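Local coordinates for Endonuclease/exonuclease/phosphatase (Beutenbergia cavernae DSM 12333, PDB 4RUW), which is a zinc-containing protein of the endonuclease/exonuclease/phosphatase family, with a DNase I-like domain followed by an Ig-like domain, its precise function being unassigned, at residues L56-W61 and D296-T301; H64-P69 and P78-V83; E211-Q216 and L236-T241; A351-S356 and A381-R386. All coordinates share one frame; numbering follows the deposited sequence.

Overall arrangement
Contacts 1, 2 and 3 belong to the DNase I-like domain and contact 4 to the Ig-like domain. Along the chain, contact 1 (56-61 with 296-301) closes a long loop that encloses contact 2 (64-69 with 78-83) and contact 3 (211-216 with 236-241). Contact 4 (351-356 with 381-386) follows. Contact 1 joins the two mixed sheets of the DNase I-like domain. Helix 77-87 of contact 2 packs on its strand 55-62; the centres of contacts 1 and 2 are about 19 Å apart. The centre of contact 3 is about 17 Å from that of contact 1, and the two meet through Tyr-297 and Ile-238. Contacts 2 and 4 are about 44 Å apart, centre to centre.

Contact 1 (L56-W61 and D296-T301); sequences LRVMTW and DYVFAT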
loop_
_atom_site.group_PDB
_atom_site.type_symbol
_atom_site.label_atom_id
_atom_site.label_comp_id
_atom_site.label_asym_id
_atom_site.label_seq_id
_atom_site.Cartn_x
_atom_site.Cartn_y
_atom_site.Cartn_z
ATOM N N LEU A 56 12.644 -2.332 10.133
ATOM C CA LEU A 56 11.341 -1.811 10.526
ATOM C C LEU A 56 10.259 -2.773 10.061
ATOM O O LEU A 56 10.175 -3.060 8.872
ATOM C CB LEU A 56 11.097 -0.454 9.877
ATOM C CG LEU A 56 9.807 0.255 10.276
ATOM C CD1 LEU A 56 9.872 0.706 11.729
ATOM C CD2 LEU A 56 9.544 1.435 9.346
ATOM N N ARG A 57 9.448 -3.274 10.985
ATOM C CA ARG A 57 8.321 -4.115 10.619
ATOM C C ARG A 57 7.047 -3.280 10.674
ATOM O O ARG A 57 6.704 -2.710 11.717
ATOM C CB ARG A 57 8.219 -5.343 11.524
ATOM C CG ARG A 57 6.999 -6.204 11.224
ATOM C CD ARG A 57 7.012 -7.524 11.983
ATOM N NE ARG A 57 7.802 -8.512 11.257
ATOM C CZ ARG A 57 7.695 -9.830 11.402
ATOM N NH1 ARG A 57 6.839 -10.348 12.275
ATOM N NH2 ARG A 57 8.453 -10.633 10.669
ATOM N N VAL A 58 6.370 -3.202 9.538
ATOM C CA VAL A 58 5.163 -2.404 9.386
ATOM C C VAL A 58 4.025 -3.330 9.028
ATOM O O VAL A 58 4.133 -4.126 8.088
ATOM C CB VAL A 58 5.322 -1.366 8.253
ATOM C CG1 VAL A 58 4.017 -0.595 8.033
ATOM C CG2 VAL A 58 6.463 -0.427 8.569
HETATM N N MSE A 59 2.935 -3.215 9.773
HETATM C CA MSE A 59 1.759 -4.022 9.526
HETATM C C MSE A 59 0.582 -3.129 9.180
HETATM O O MSE A 59 0.454 -2.028 9.719
HETATM C CB MSE A 59 1.454 -4.830 10.781
HETATM C CG MSE A 59 0.196 -5.699 10.710
HETATM SE SE MSE A 59 -0.058 -6.806 12.278
HETATM C CE MSE A 59 -1.506 -7.913 11.582
ATOM N N THR A 60 -0.267 -3.592 8.268
ATOM C CA THR A 60 -1.549 -2.937 8.039
ATOM C C THR A 60 -2.672 -3.964 8.097
ATOM O O THR A 60 -2.501 -5.101 7.647
ATOM C CB THR A 60 -1.586 -2.140 6.698
ATOM O OG1 THR A 60 -2.777 -1.344 6.638
ATOM C CG2 THR A 60 -1.539 -3.058 5.492
ATOM N N TRP A 61 -3.817 -3.569 8.641
ATOM C CA TRP A 61 -4.916 -4.506 8.791
ATOM C C TRP A 61 -6.253 -3.798 8.869
ATOM O O TRP A 61 -6.463 -2.944 9.729
ATOM C CB TRP A 61 -4.727 -5.322 10.072
ATOM C CG TRP A 61 -5.496 -6.606 10.158
ATOM C CD1 TRP A 61 -6.233 -7.215 9.173
ATOM C CD2 TRP A 61 -5.595 -7.456 11.311
ATOM N NE1 TRP A 61 -6.779 -8.390 9.652
ATOM C CE2 TRP A 61 -6.396 -8.558 10.959
ATOM C CE3 TRP A 61 -5.077 -7.391 12.611
ATOM C CZ2 TRP A 61 -6.687 -9.587 11.855
ATOM C CZ3 TRP A 61 -5.367 -8.404 13.494
ATOM C CH2 TRP A 61 -6.168 -9.488 13.115
ATOM N N ASP A 296 -5.030 -4.391 0.199
ATOM C CA ASP A 296 -4.394 -3.772 1.358
ATOM C C ASP A 296 -2.905 -3.735 1.048
ATOM O O ASP A 296 -2.342 -4.748 0.649
ATOM C CB ASP A 296 -4.625 -4.620 2.601
ATOM C CG ASP A 296 -6.092 -4.701 3.008
ATOM O OD1 ASP A 296 -6.836 -5.565 2.486
ATOM O OD2 ASP A 296 -6.505 -3.920 3.893
ATOM N N TYR A 297 -2.285 -2.564 1.207
ATOM C CA TYR A 297 -0.931 -2.348 0.730
ATOM C C TYR A 297 -0.050 -1.684 1.779
ATOM O O TYR A 297 -0.532 -0.937 2.640
ATOM C CB TYR A 297 -0.946 -1.399 -0.472
ATOM C CG TYR A 297 -1.649 -1.886 -1.713
ATOM C CD1 TYR A 297 -0.940 -2.482 -2.747
ATOM C CD2 TYR A 297 -3.013 -1.705 -1.877
ATOM C CE1 TYR A 297 -1.567 -2.899 -3.899
ATOM C CE2 TYR A 297 -3.651 -2.115 -3.029
ATOM C CZ TYR A 297 -2.923 -2.717 -4.037
ATOM O OH TYR A 297 -3.530 -3.118 -5.202
ATOM N N VAL A 298 1.255 -1.907 1.647
ATOM C CA VAL A 298 2.265 -1.072 2.281
ATOM C C VAL A 298 3.177 -0.555 1.180
ATOM O O VAL A 298 3.872 -1.342 0.530
ATOM C CB VAL A 298 3.079 -1.847 3.348
ATOM C CG1 VAL A 298 4.159 -0.944 3.931
ATOM C CG2 VAL A 298 2.155 -2.378 4.427
ATOM N N PHE A 299 3.147 0.754 0.956
ATOM C CA PHE A 299 4.042 1.416 0.014
ATOM C C PHE A 299 5.151 2.112 0.789
ATOM O O PHE A 299 4.910 2.636 1.881
ATOM C CB PHE A 299 3.278 2.449 -0.823
ATOM C CG PHE A 299 2.430 1.844 -1.908
ATOM C CD1 PHE A 299 2.981 1.568 -3.155
ATOM C CD2 PHE A 299 1.088 1.556 -1.696
ATOM C CE1 PHE A 299 2.225 1.011 -4.168
ATOM C CE2 PHE A 299 0.322 0.993 -2.716
ATOM C CZ PHE A 299 0.898 0.715 -3.945
ATOM N N ALA A 300 6.359 2.119 0.233
ATOM C CA ALA A 300 7.499 2.739 0.911
ATOM C C ALA A 300 8.244 3.666 -0.046
ATOM O O ALA A 300 8.263 3.439 -1.256
ATOM C CB ALA A 300 8.443 1.686 1.481
ATOM N N THR A 301 8.864 4.701 0.511
ATOM C CA THR A 301 9.667 5.632 -0.262
ATOM C C THR A 301 11.044 5.040 -0.585
ATOM O O THR A 301 11.408 3.989 -0.045
ATOM C CB THR A 301 9.802 6.960 0.503
ATOM O OG1 THR A 301 10.436 6.718 1.758
ATOM C CG2 THR A 301 8.422 7.597 0.723
HETATM O O HOH W 1 -5.218 -2.395 5.773
#
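Strands 56-61 and 296-300 face each other across a sandwich at 154° between their N-to-C directions, nearly antiparallel, with axes 7.4 Å apart at their closest. Thr-60 and Val-298 have the nearest CA atoms of the two strands. Val-298 presents both its methyls to the other strand. Its CG1 meets Val-58 CG1 at 4.1 Å, a loose apolar contact between two branches that run at a slant to each other. Its CG2 lies 3.9 Å from Thr-60 CG2, where the two side chains slide past one another in opposite directions. The same Thr-60 methyl rests 3.7 Å from Tyr-297 O.

The strands belong to different mixed sheets of the DNase I-like fold, a beta sandwich with helices outside. Here the inner faces of the two sheets meet. On the outer face of the first sheet, Met-59, a selenomethionine, and Trp-61 pack on helix 77-87.

At one end the apolar layer gives way to a buried polar link. Thr-60 OG1, anti to the backbone N (chi1 -170°), donates to a water at 2.8 Å. That water donates to Asp-296 OD2 at 2.7 Å. The other carboxylate oxygen of Asp-296 is held by Thr-278 OG1 and His-321 ND1. Both oxygens of this buried group therefore have partners, which would limit its rotation. Tyr-297 points away from strand 56-61, and its hydroxyl bonds to Ile-238 O.

Contact 2 (H64-P69 and P78-V83); sequences HTAVAP and PRIAAV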
loop_
_atom_site.group_PDB
_atom_site.type_symbol
_atom_site.label_atom_id
_atom_site.label_comp_id
_atom_site.label_asym_id
_atom_site.label_seq_id
_atom_site.Cartn_x
_atom_site.Cartn_y
_atom_site.Cartn_z
ATOM N N HIS A 64 -12.253 -4.880 10.474
ATOM C CA HIS A 64 -13.701 -5.106 10.417
ATOM C C HIS A 64 -14.360 -4.887 11.793
ATOM O O HIS A 64 -15.183 -5.692 12.241
ATOM C CB HIS A 64 -13.986 -6.521 9.896
ATOM C CG HIS A 64 -15.419 -6.766 9.531
ATOM N ND1 HIS A 64 -16.211 -7.680 10.189
ATOM C CD2 HIS A 64 -16.197 -6.216 8.566
ATOM C CE1 HIS A 64 -17.421 -7.682 9.652
ATOM N NE2 HIS A 64 -17.437 -6.800 8.668
ATOM N N THR A 65 -14.002 -3.785 12.456
ATOM C CA THR A 65 -14.492 -3.466 13.809
ATOM C C THR A 65 -14.356 -4.615 14.807
ATOM O O THR A 65 -15.138 -4.720 15.756
ATOM C CB THR A 65 -15.939 -2.903 13.817
ATOM O OG1 THR A 65 -16.864 -3.849 13.264
ATOM C CG2 THR A 65 -16.007 -1.623 13.021
ATOM N N ALA A 66 -13.324 -5.433 14.614
ATOM C CA ALA A 66 -13.036 -6.597 15.462
ATOM C C ALA A 66 -14.143 -7.642 15.494
ATOM O O ALA A 66 -14.200 -8.461 16.407
ATOM C CB ALA A 66 -12.636 -6.177 16.886
ATOM N N VAL A 67 -14.992 -7.637 14.474
ATOM C CA VAL A 67 -16.034 -8.645 14.351
ATOM C C VAL A 67 -15.579 -9.685 13.334
ATOM O O VAL A 67 -15.389 -9.390 12.159
ATOM C CB VAL A 67 -17.378 -8.024 13.947
ATOM C CG1 VAL A 67 -18.418 -9.113 13.713
ATOM C CG2 VAL A 67 -17.840 -7.045 15.028
ATOM N N ALA A 68 -15.386 -10.908 13.805
ATOM C CA ALA A 68 -14.836 -11.971 12.981
ATOM C C ALA A 68 -15.892 -12.609 12.091
ATOM O O ALA A 68 -17.016 -12.829 12.526
ATOM C CB ALA A 68 -14.232 -13.029 13.875
ATOM N N PRO A 69 -15.522 -12.940 10.845
ATOM C CA PRO A 69 -16.472 -13.635 9.970
ATOM C C PRO A 69 -16.891 -15.011 10.497
ATOM O O PRO A 69 -17.954 -15.492 10.109
ATOM C CB PRO A 69 -15.707 -13.764 8.643
ATOM C CG PRO A 69 -14.258 -13.601 9.013
ATOM C CD PRO A 69 -14.268 -12.617 10.144
ATOM N N PRO A 78 -9.827 -8.674 21.701
ATOM C CA PRO A 78 -8.682 -9.515 22.096
ATOM C C PRO A 78 -8.133 -10.388 20.979
ATOM O O PRO A 78 -6.941 -10.642 20.917
ATOM C CB PRO A 78 -9.260 -10.390 23.215
ATOM C CG PRO A 78 -10.294 -9.525 23.830
ATOM C CD PRO A 78 -10.931 -8.791 22.673
ATOM N N ARG A 79 -8.988 -10.847 20.100
ATOM C CA ARG A 79 -8.570 -11.678 19.006
ATOM C C ARG A 79 -7.688 -10.863 18.026
ATOM O O ARG A 79 -6.695 -11.314 17.575
ATOM C CB ARG A 79 -9.818 -12.221 18.354
ATOM C CG ARG A 79 -9.619 -13.467 17.631
ATOM C CD ARG A 79 -10.935 -14.085 17.247
ATOM N NE ARG A 79 -10.667 -15.051 16.227
ATOM C CZ ARG A 79 -11.578 -15.665 15.519
ATOM N NH1 ARG A 79 -12.851 -15.425 15.699
ATOM N NH2 ARG A 79 -11.224 -16.516 14.623
ATOM N N ILE A 80 -8.076 -9.627 17.761
ATOM C CA ILE A 80 -7.285 -8.708 16.954
ATOM C C ILE A 80 -5.940 -8.429 17.638
ATOM O O ILE A 80 -4.875 -8.505 17.017
ATOM C CB ILE A 80 -8.060 -7.383 16.731
ATOM C CG1 ILE A 80 -9.370 -7.626 15.959
ATOM C CG2 ILE A 80 -7.180 -6.332 16.048
ATOM C CD1 ILE A 80 -9.206 -8.308 14.621
ATOM N N ALA A 81 -5.987 -8.100 18.923
ATOM C CA ALA A 81 -4.777 -7.775 19.657
ATOM C C ALA A 81 -3.794 -8.939 19.697
ATOM O O ALA A 81 -2.591 -8.739 19.627
ATOM C CB ALA A 81 -5.121 -7.319 21.058
ATOM N N ALA A 82 -4.309 -10.159 19.821
ATOM C CA ALA A 82 -3.434 -11.329 19.899
ATOM C C ALA A 82 -2.649 -11.517 18.599
ATOM O O ALA A 82 -1.487 -11.913 18.621
ATOM C CB ALA A 82 -4.226 -12.584 20.244
ATOM N N VAL A 83 -3.277 -11.221 17.465
ATOM C CA VAL A 83 -2.583 -11.307 16.184
ATOM C C VAL A 83 -1.491 -10.237 16.095
ATOM O O VAL A 83 -0.351 -10.530 15.721
ATOM C CB VAL A 83 -3.554 -11.179 14.998
ATOM C CG1 VAL A 83 -2.789 -10.979 13.694
ATOM C CG2 VAL A 83 -4.452 -12.409 14.913
#
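The loop that leaves strand 55-62 of the DNase I-like domain folds back here on helix 77-87, and the side chain of Ala-66 is about 10 Å from the bound zinc ion. Ala-66 CB packs on Ile-80 CG1 at 3.7 Å. Ile-80 turns that branch to the loop with CG1 anti to its own carbonyl carbon (chi1 -62°). Ile-80 also touches Trp-61 of strand 55-62. Two residues on, Ala-68 CB lies 3.3 Å from Arg-79 NH1. The methyl comes to the guanidinium group obliquely. Arg-79 is extended from CG to NE and carries its charge past the alanine to Asp-70 at NH1 and to Asp-315 at NE, each a salt bridge.

The loop is also braced from within. His-64 ND1 donates to Val-67 O at 2.7 Å, nearly straight at 174°, with the acceptor in the ring plane. His-64 O takes two donors from opposite faces of its plane: Thr-65 OG1 at 2.7 Å and Val-67 N at 3.0 Å.

Two small methyls thus let the loop sit close to the helix. The attraction across the contact is apolar at Ala-66, while the charge of Arg-79 is answered by acids outside the two segments.

Contact 3 (E211-Q216 and L236-T241); sequences EDQKEQ and LNIWTT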
loop_
_atom_site.group_PDB
_atom_site.type_symbol
_atom_site.label_atom_id
_atom_site.label_comp_id
_atom_site.label_asym_id
_atom_site.label_seq_id
_atom_site.Cartn_x
_atom_site.Cartn_y
_atom_site.Cartn_z
ATOM N N GLU A 211 -14.332 7.158 -9.650
ATOM C CA GLU A 211 -13.903 8.545 -9.805
ATOM C C GLU A 211 -13.533 9.160 -8.455
ATOM O O GLU A 211 -12.576 9.924 -8.354
ATOM C CB GLU A 211 -14.960 9.380 -10.529
ATOM C CG GLU A 211 -15.208 8.937 -11.973
ATOM C CD GLU A 211 -13.942 8.928 -12.837
ATOM O OE1 GLU A 211 -13.029 9.750 -12.608
ATOM O OE2 GLU A 211 -13.859 8.092 -13.761
ATOM N N ASP A 212 -14.269 8.805 -7.407
ATOM C CA ASP A 212 -13.892 9.247 -6.071
ATOM C C ASP A 212 -12.578 8.617 -5.607
ATOM O O ASP A 212 -11.756 9.318 -5.022
ATOM C CB ASP A 212 -15.003 8.990 -5.053
ATOM C CG ASP A 212 -16.165 9.952 -5.206
ATOM O OD1 ASP A 212 -15.981 11.024 -5.831
ATOM O OD2 ASP A 212 -17.255 9.640 -4.690
ATOM N N GLN A 213 -12.371 7.317 -5.851
ATOM C CA GLN A 213 -11.088 6.695 -5.518
ATOM C C GLN A 213 -9.940 7.493 -6.115
ATOM O O GLN A 213 -8.937 7.756 -5.445
ATOM C CB GLN A 213 -11.004 5.268 -6.053
ATOM C CG GLN A 213 -11.914 4.261 -5.388
ATOM C CD GLN A 213 -11.666 2.870 -5.926
ATOM O OE1 GLN A 213 -11.525 2.688 -7.135
ATOM N NE2 GLN A 213 -11.589 1.882 -5.035
ATOM N N LYS A 214 -10.085 7.882 -7.379
ATOM C CA LYS A 214 -9.038 8.649 -8.051
ATOM C C LYS A 214 -8.785 9.992 -7.378
ATOM O O LYS A 214 -7.634 10.387 -7.160
ATOM C CB LYS A 214 -9.397 8.857 -9.522
ATOM C CG LYS A 214 -9.262 7.593 -10.352
ATOM C CD LYS A 214 -10.021 7.684 -11.662
ATOM C CE LYS A 214 -9.542 8.821 -12.521
ATOM N NZ LYS A 214 -10.309 8.887 -13.802
ATOM N N GLU A 215 -9.850 10.714 -7.050
ATOM C CA GLU A 215 -9.665 12.009 -6.403
ATOM C C GLU A 215 -9.087 11.874 -4.997
ATOM O O GLU A 215 -8.242 12.674 -4.579
ATOM C CB GLU A 215 -10.973 12.787 -6.372
ATOM C CG GLU A 215 -11.463 13.158 -7.767
ATOM C CD GLU A 215 -12.368 14.362 -7.765
ATOM O OE1 GLU A 215 -13.310 14.396 -6.952
ATOM O OE2 GLU A 215 -12.124 15.281 -8.570
ATOM N N GLN A 216 -9.519 10.852 -4.268
ATOM C CA GLN A 216 -8.975 10.577 -2.944
ATOM C C GLN A 216 -7.495 10.258 -3.042
ATOM O O GLN A 216 -6.682 10.781 -2.277
ATOM C CB GLN A 216 -9.725 9.405 -2.310
ATOM C CG GLN A 216 -11.182 9.701 -2.045
ATOM C CD GLN A 216 -11.993 8.475 -1.664
ATOM O OE1 GLN A 216 -11.518 7.333 -1.703
ATOM N NE2 GLN A 216 -13.238 8.714 -1.278
ATOM N N LEU A 236 -6.602 0.262 0.246
ATOM C CA LEU A 236 -6.813 1.191 -0.852
ATOM C C LEU A 236 -7.992 0.788 -1.726
ATOM O O LEU A 236 -8.435 1.570 -2.566
ATOM C CB LEU A 236 -5.548 1.351 -1.692
ATOM C CG LEU A 236 -4.315 1.825 -0.920
ATOM C CD1 LEU A 236 -3.155 2.046 -1.869
ATOM C CD2 LEU A 236 -4.606 3.083 -0.095
ATOM N N ASN A 237 -8.494 -0.435 -1.533
ATOM C CA ASN A 237 -9.698 -0.881 -2.235
ATOM C C ASN A 237 -9.549 -0.917 -3.754
ATOM O O ASN A 237 -10.540 -0.844 -4.486
ATOM C CB ASN A 237 -10.915 -0.032 -1.837
ATOM C CG ASN A 237 -11.773 -0.699 -0.789
ATOM O OD1 ASN A 237 -12.011 -1.908 -0.844
ATOM N ND2 ASN A 237 -12.257 0.084 0.171
ATOM N N ILE A 238 -8.307 -1.024 -4.220
ATOM C CA ILE A 238 -8.028 -1.160 -5.642
ATOM C C ILE A 238 -7.107 -2.343 -5.857
ATOM O O ILE A 238 -6.213 -2.589 -5.046
ATOM C CB ILE A 238 -7.388 0.134 -6.240
ATOM C CG1 ILE A 238 -6.047 0.466 -5.570
ATOM C CG2 ILE A 238 -8.364 1.290 -6.147
ATOM C CD1 ILE A 238 -5.318 1.640 -6.223
ATOM N N TRP A 239 -7.335 -3.085 -6.936
ATOM C CA TRP A 239 -6.335 -4.025 -7.416
ATOM C C TRP A 239 -5.196 -3.234 -8.056
ATOM O O TRP A 239 -5.295 -2.019 -8.245
ATOM C CB TRP A 239 -6.900 -4.917 -8.504
ATOM C CG TRP A 239 -8.049 -5.806 -8.165
ATOM C CD1 TRP A 239 -8.764 -5.875 -6.997
ATOM C CD2 TRP A 239 -8.601 -6.787 -9.041
ATOM N NE1 TRP A 239 -9.743 -6.852 -7.111
ATOM C CE2 TRP A 239 -9.657 -7.419 -8.358
ATOM C CE3 TRP A 239 -8.305 -7.182 -10.351
ATOM C CZ2 TRP A 239 -10.420 -8.429 -8.941
ATOM C CZ3 TRP A 239 -9.053 -8.176 -10.928
ATOM C CH2 TRP A 239 -10.104 -8.790 -10.227
ATOM N N THR A 240 -4.128 -3.921 -8.441
ATOM C CA THR A 240 -3.069 -3.256 -9.186
ATOM C C THR A 240 -3.407 -3.088 -10.668
ATOM O O THR A 240 -2.810 -2.239 -11.337
ATOM C CB THR A 240 -1.721 -3.977 -9.065
ATOM O OG1 THR A 240 -1.873 -5.321 -9.522
ATOM C CG2 THR A 240 -1.232 -3.973 -7.626
ATOM N N THR A 241 -4.355 -3.877 -11.175
ATOM C CA THR A 241 -4.726 -3.812 -12.585
ATOM C C THR A 241 -6.241 -3.694 -12.726
ATOM O O THR A 241 -6.996 -4.061 -11.817
ATOM C CB THR A 241 -4.255 -5.050 -13.376
ATOM O OG1 THR A 241 -4.773 -6.242 -12.769
ATOM C CG2 THR A 241 -2.739 -5.107 -13.453
#
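Gln-213 of helix 207-222 carries this contact with its terminal amide. NE2 donates to Asn-237 O at 3.0 Å. The bond is bent, with an N-H...O angle of 136°, and the donor stands 62° out of the carbonyl plane. The acceptor itself lies near the plane of the glutamine amide. The same amide lies against the methyl Ile-238 CG2, which is 3.5 Å from NE2 and 3.6 Å from OE1. Asn-237 CB adds a looser touch to NE2 at 3.8 Å. Gln-213 reaches across because its chain is extended beyond CG (chi2 -176°).

A second acceptor fixes the amide. NE2 also donates to Ser-202 O, so this buried nitrogen is gripped by two carbonyls. Asn-237 is held in turn through ND2 by Leu-201 O. The loop 236-241 and the chain just after strand 192-200 are therefore tied together beside the helix. Next to Gln-213 in the helix, Lys-214 NZ forms a salt bridge with Glu-211 OE1 at 3.1 Å, and both residues also bond to Gln-250.

Outward from the amide, Gln-213 touches Met-254 and Ile-238 touches Gln-255, both of helix 251-260. Leu-236 packs on Tyr-297 and Phe-299 of strand 296-300, while Asn-237 rests on His-200 of strand 192-200.

Contact 4 (A351-S356 and A381-R386); sequences AQLTAS and AVLRNR
Ala-381, within strand 378-384, places its CB 3.7 Å from Ala-351 CB. Side chains this small allow a close approach of the backbones, with Ala-351 CA and Ala-381 CA 6.1 Å apart. Ala-381 also touches Leu-363 and Val-365 of strand 360-367, the neighbour of strand 349-356 in its sheet.

Val-382 turns to the other side of its sheet. There it touches Ala-390 and Thr-393 of strand 390-396, and its CG1 lies over the centre of one face of the Arg-384 guanidinium, 3.7 Å above the plane.

Leu-383 points inward again. Its CD1 meets Leu-353 CD2 at 4.3 Å, a light contact at the edge of van der Waals range. Leu-383 holds CG anti to the backbone N (chi1 -179°), and Leu-353 does the same, which brings their terminal methyls together. Leu-353 CA and Leu-383 CA are 9.0 Å apart, farther than those of the alanine pair, so the two strands diverge. Leu-438 touches both leucines.

The strands lie in the two antiparallel sheets of the Ig-like domain, and alternate residues face the space between the sheets in a beta sandwich. Arg-384, like Val-382, is on the outer side, where NE forms a salt bridge with Glu-420 and NH1 bonds to Gly-388 O. Beyond Arg-384 the chain leaves the strand.

Every side-chain contact between the two strands is carbon to carbon. The sheets are thus held here by burial of apolar groups, small where the strands are close and larger where they part.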
loop_
_atom_site.group_PDB
_atom_site.type_symbol
_atom_site.label_atom_id
_atom_site.label_comp_id
_atom_site.label_asym_id
_atom_site.label_seq_id
_atom_site.Cartn_x
_atom_site.Cartn_y
_atom_site.Cartn_z
ATOM N N ALA A 351 9.573 1.308 -14.426
ATOM C CA ALA A 351 10.892 1.059 -13.884
ATOM C C ALA A 351 11.192 2.151 -12.868
ATOM O O ALA A 351 10.991 3.333 -13.149
ATOM C CB ALA A 351 11.925 1.076 -14.988
ATOM N N GLN A 352 11.652 1.752 -11.687
ATOM C CA GLN A 352 12.064 2.693 -10.653
ATOM C C GLN A 352 13.545 2.500 -10.365
ATOM O O GLN A 352 13.975 1.403 -9.995
ATOM C CB GLN A 352 11.261 2.486 -9.367
ATOM C CG GLN A 352 9.783 2.819 -9.493
ATOM C CD GLN A 352 9.029 2.594 -8.191
ATOM O OE1 GLN A 352 9.312 1.645 -7.457
ATOM N NE2 GLN A 352 8.062 3.456 -7.905
ATOM N N LEU A 353 14.316 3.567 -10.552
ATOM C CA LEU A 353 15.749 3.550 -10.304
ATOM C C LEU A 353 16.030 4.326 -9.025
ATOM O O LEU A 353 15.506 5.426 -8.832
ATOM C CB LEU A 353 16.480 4.200 -11.482
ATOM C CG LEU A 353 17.992 4.367 -11.343
ATOM C CD1 LEU A 353 18.691 3.022 -11.401
ATOM C CD2 LEU A 353 18.515 5.307 -12.426
ATOM N N THR A 354 16.843 3.751 -8.146
ATOM C CA THR A 354 17.286 4.452 -6.949
ATOM C C THR A 354 18.799 4.382 -6.861
ATOM O O THR A 354 19.388 3.315 -7.024
ATOM C CB THR A 354 16.681 3.833 -5.668
ATOM O OG1 THR A 354 15.258 3.723 -5.802
ATOM C CG2 THR A 354 17.005 4.683 -4.448
ATOM N N ALA A 355 19.430 5.533 -6.634
ATOM C CA ALA A 355 20.870 5.591 -6.404
ATOM C C ALA A 355 21.096 6.054 -4.972
ATOM O O ALA A 355 20.446 6.989 -4.511
ATOM C CB ALA A 355 21.547 6.557 -7.389
ATOM N N SER A 356 22.011 5.404 -4.265
ATOM C CA SER A 356 22.334 5.828 -2.908
ATOM C C SER A 356 23.819 5.653 -2.613
ATOM O O SER A 356 24.537 5.005 -3.369
ATOM C CB SER A 356 21.487 5.071 -1.883
ATOM O OG SER A 356 21.728 3.677 -1.941
ATOM N N ALA A 381 13.757 -2.448 -18.710
ATOM C CA ALA A 381 14.421 -1.210 -18.347
ATOM C C ALA A 381 15.878 -1.286 -18.751
ATOM O O ALA A 381 16.544 -2.302 -18.527
ATOM C CB ALA A 381 14.320 -0.970 -16.860
ATOM N N VAL A 382 16.366 -0.215 -19.365
ATOM C CA VAL A 382 17.767 -0.140 -19.735
ATOM C C VAL A 382 18.374 1.157 -19.214
ATOM O O VAL A 382 17.872 2.252 -19.508
ATOM C CB VAL A 382 17.961 -0.218 -21.270
ATOM C CG1 VAL A 382 19.445 -0.292 -21.621
ATOM C CG2 VAL A 382 17.221 -1.419 -21.850
ATOM N N LEU A 383 19.421 1.048 -18.417
ATOM C CA LEU A 383 20.236 2.162 -18.031
ATOM C C LEU A 383 21.319 2.337 -19.112
ATOM O O LEU A 383 22.013 1.410 -19.419
ATOM C CB LEU A 383 20.849 1.918 -16.658
ATOM C CG LEU A 383 21.723 2.988 -16.058
ATOM C CD1 LEU A 383 21.008 4.295 -15.839
ATOM C CD2 LEU A 383 22.416 2.529 -14.783
ATOM N N ARG A 384 21.345 3.514 -19.724
ATOM C CA ARG A 384 22.256 3.794 -20.826
ATOM C C ARG A 384 23.169 4.962 -20.490
ATOM O O ARG A 384 22.786 5.860 -19.741
ATOM C CB ARG A 384 21.466 4.135 -22.090
ATOM C CG ARG A 384 20.559 3.030 -22.583
ATOM C CD ARG A 384 19.873 3.409 -23.889
ATOM N NE ARG A 384 18.953 2.362 -24.323
ATOM C CZ ARG A 384 19.326 1.257 -24.961
ATOM N NH1 ARG A 384 20.605 1.051 -25.251
ATOM N NH2 ARG A 384 18.421 0.357 -25.307
ATOM N N ASN A 385 24.381 4.952 -21.041
ATOM C CA ASN A 385 25.258 6.112 -20.920
ATOM C C ASN A 385 24.860 7.196 -21.919
ATOM O O ASN A 385 23.916 7.019 -22.685
ATOM C CB ASN A 385 26.743 5.730 -21.052
ATOM C CG ASN A 385 27.097 5.142 -22.417
ATOM O OD1 ASN A 385 26.396 5.339 -23.406
ATOM N ND2 ASN A 385 28.211 4.422 -22.467
ATOM N N ARG A 386 25.582 8.310 -21.918
ATOM C CA ARG A 386 25.240 9.420 -22.803
ATOM C C ARG A 386 25.363 9.039 -24.277
ATOM O O ARG A 386 24.664 9.590 -25.128
ATOM C CB ARG A 386 26.075 10.659 -22.478
ATOM C CG ARG A 386 27.576 10.459 -22.557
ATOM C CD ARG A 386 28.301 11.731 -22.145
ATOM N NE ARG A 386 27.650 12.921 -22.689
ATOM C CZ ARG A 386 27.223 13.944 -21.954
ATOM N NH1 ARG A 386 27.387 13.936 -20.638
ATOM N NH2 ARG A 386 26.639 14.984 -22.537
#